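Local atomic coordinates of centrosomal protein of 104 kDa (Homo sapiens, PDB entry 5LPH), a protein that is required for ciliogenesis and for structural integrity at the ciliary tip, and binds tubulin through its TOG domain. Residues E30-T33 and E34-R38. Residues are numbered along the deposited sequence; the frame is centred on the assembly and turned at random.
Sequences EPLT and EKALR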
ATOM      1  N   GLU A  30      25.594   2.646  17.336  1.00 48.95           N
ATOM      2  CA  GLU A  30      25.891   4.044  17.675  1.00 50.53           C
ATOM      3  C   GLU A  30      24.682   4.674  18.387  1.00 49.21           C
ATOM      4  O   GLU A  30      23.576   4.132  18.308  1.00 47.41           O
ATOM      5  CB  GLU A  30      26.336   4.851  16.438  1.00 52.93           C
ATOM      6  CG  GLU A  30      25.280   5.099  15.365  1.00 56.15           C
ATOM      7  CD  GLU A  30      25.329   4.113  14.211  1.00 58.31           C
ATOM      8  OE1 GLU A  30      25.923   3.017  14.341  1.00 56.85           O
ATOM      9  OE2 GLU A  30      24.752   4.442  13.154  1.00 64.15           O
ATOM     10  N   PRO A  31      24.885   5.803  19.100  1.00 48.41           N
ATOM     11  CA  PRO A  31      23.740   6.351  19.813  1.00 48.88           C
ATOM     12  C   PRO A  31      22.745   7.016  18.866  1.00 48.06           C
ATOM     13  O   PRO A  31      23.093   7.389  17.735  1.00 49.06           O
ATOM     14  CB  PRO A  31      24.373   7.384  20.747  1.00 48.90           C
ATOM     15  CG  PRO A  31      25.566   7.862  20.006  1.00 48.35           C
ATOM     16  CD  PRO A  31      26.055   6.699  19.186  1.00 48.09           C
ATOM     17  N   LEU A  32      21.513   7.142  19.339  1.00 46.97           N
ATOM     18  CA  LEU A  32      20.467   7.851  18.615  1.00 47.67           C
ATOM     19  C   LEU A  32      20.817   9.335  18.548  1.00 48.84           C
ATOM     20  O   LEU A  32      21.314   9.901  19.524  1.00 51.67           O
ATOM     21  CB  LEU A  32      19.114   7.658  19.313  1.00 46.54           C
ATOM     22  CG  LEU A  32      18.574   6.224  19.297  1.00 45.56           C
ATOM     23  CD1 LEU A  32      17.541   6.005  20.394  1.00 45.08           C
ATOM     24  CD2 LEU A  32      17.993   5.882  17.934  1.00 45.07           C
ATOM     25  N   THR A  33      20.560   9.958  17.400  1.00 50.57           N
ATOM     26  CA  THR A  33      20.721  11.405  17.255  1.00 53.53           C
ATOM     27  C   THR A  33      19.639  12.112  18.061  1.00 54.32           C
ATOM     28  O   THR A  33      18.663  11.482  18.476  1.00 53.72           O
ATOM     29  CB  THR A  33      20.593  11.854  15.786  1.00 55.03           C
ATOM     30  OG1 THR A  33      19.313  11.457  15.272  1.00 57.53           O
ATOM     31  CG2 THR A  33      21.707  11.250  14.928  1.00 53.66           C
ATOM     32  N   GLU A  34      19.809  13.414  18.277  1.00 58.12           N
ATOM     33  CA  GLU A  34      18.812  14.210  19.004  1.00 60.45           C
ATOM     34  C   GLU A  34      17.450  14.192  18.293  1.00 61.06           C
ATOM     35  O   GLU A  34      16.415  14.060  18.947  1.00 58.11           O
ATOM     36  CB  GLU A  34      19.302  15.650  19.211  1.00 62.77           C
ATOM     37  CG  GLU A  34      18.445  16.495  20.152  1.00 67.02           C
ATOM     38  CD  GLU A  34      18.258  15.873  21.531  1.00 71.93           C
ATOM     39  OE1 GLU A  34      19.238  15.321  22.088  1.00 74.11           O
ATOM     40  OE2 GLU A  34      17.124  15.923  22.062  1.00 74.06           O
ATOM     41  N   LYS A  35      17.469  14.297  16.963  1.00 62.73           N
ATOM     42  CA  LYS A  35      16.255  14.223  16.136  1.00 62.78           C
ATOM     43  C   LYS A  35      15.527  12.883  16.263  1.00 58.91           C
ATOM     44  O   LYS A  35      14.302  12.850  16.424  1.00 58.21           O
ATOM     45  CB  LYS A  35      16.601  14.486  14.663  1.00 67.39           C
ATOM     46  CG  LYS A  35      15.429  14.353  13.698  1.00 71.79           C
ATOM     47  CD  LYS A  35      15.668  15.170  12.423  1.00 76.16           C
ATOM     48  CE  LYS A  35      15.156  16.580  12.572  1.00 78.64           C
ATOM     49  NZ  LYS A  35      15.408  17.431  11.377  1.00 79.97           N
ATOM     50  N   ALA A  36      16.287  11.792  16.175  1.00 54.60           N
ATOM     51  CA  ALA A  36      15.738  10.432  16.298  1.00 51.99           C
ATOM     52  C   ALA A  36      15.146  10.160  17.682  1.00 50.83           C
ATOM     53  O   ALA A  36      14.146   9.454  17.821  1.00 49.20           O
ATOM     54  CB  ALA A  36      16.817   9.410  15.991  1.00 51.01           C
ATOM     55  N   LEU A  37      15.790  10.729  18.696  1.00 50.08           N
ATOM     56  CA  LEU A  37      15.381  10.594  20.090  1.00 50.11           C
ATOM     57  C   LEU A  37      13.976  11.154  20.322  1.00 49.76           C
ATOM     58  O   LEU A  37      13.148  10.510  20.969  1.00 50.04           O
ATOM     59  CB  LEU A  37      16.395  11.321  20.986  1.00 51.49           C
ATOM     60  CG  LEU A  37      16.836  10.760  22.333  1.00 52.84           C
ATOM     61  CD1 LEU A  37      16.998   9.245  22.320  1.00 53.76           C
ATOM     62  CD2 LEU A  37      18.142  11.447  22.709  1.00 53.34           C
ATOM     63  N   ARG A  38      13.710  12.341  19.776  1.00 51.95           N
ATOM     64  CA  ARG A  38      12.389  12.984  19.907  1.00 55.52           C
ATOM     65  C   ARG A  38      11.335  12.291  19.041  1.00 52.55           C
ATOM     66  O   ARG A  38      10.192  12.097  19.470  1.00 54.15           O
ATOM     67  CB  ARG A  38      12.467  14.480  19.563  1.00 58.39           C
ATOM     68  CG  ARG A  38      13.496  15.278  20.371  1.00 62.38           C
ATOM     69  CD  ARG A  38      13.218  15.319  21.876  1.00 64.81           C
ATOM     70  NE  ARG A  38      14.446  15.464  22.667  1.00 66.75           N
ATOM     71  CZ  ARG A  38      14.507  15.452  24.003  1.00 68.68           C
ATOM     72  NH1 ARG A  38      13.407  15.314  24.750  1.00 66.54           N
ATOM     73  NH2 ARG A  38      15.690  15.584  24.606  1.00 68.66           N
TER
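Thr33 meets Ala36 through its hydroxyl: Ala36 N donates to Thr33 OG1 over 3.2 Å, and an N-H...O angle of 159° marks a fairly straight bond. The reach depends on the first torsion of Thr33 (chi1 58°), which sets OG1 between its own backbone N and carbonyl carbon, a rotation that points OG1 at the amide of Ala36. There it also lies against the methyl of Ala36, Thr33 OG1 to Ala36 CB 3.3 Å. The backbone of Thr33 adds a second link, Leu37 N to Thr33 O at 3.0 Å, with the donor tilted 21° from the carbonyl plane. A side-chain acceptor for the amide three residues on, in the residue just ahead of the helix, identifies Thr33 as the N-cap of helix 34-39, the first helix of the modelled chain, at one end of the all-helical TOG domain. One residue earlier, Leu32 supplies an apolar contact. Its CD1 touches Leu37 CD1 at 3.8 Å, the two side chains crossing at about a right angle, while its CD2 approaches Ala36 CB at 4.2 Å. Leu32 and Ala36 both continue onto Tyr56 of helix 49-56, and Leu32 and Leu37 onto Ile44 of helix 41-47. Within the helix, Arg38 grips Glu34 side-on in a salt bridge: Arg38 NE and Arg38 NH2 both donate to Glu34 OE2, the former over 2.8 Å, with the oxygen in the guanidinium plane.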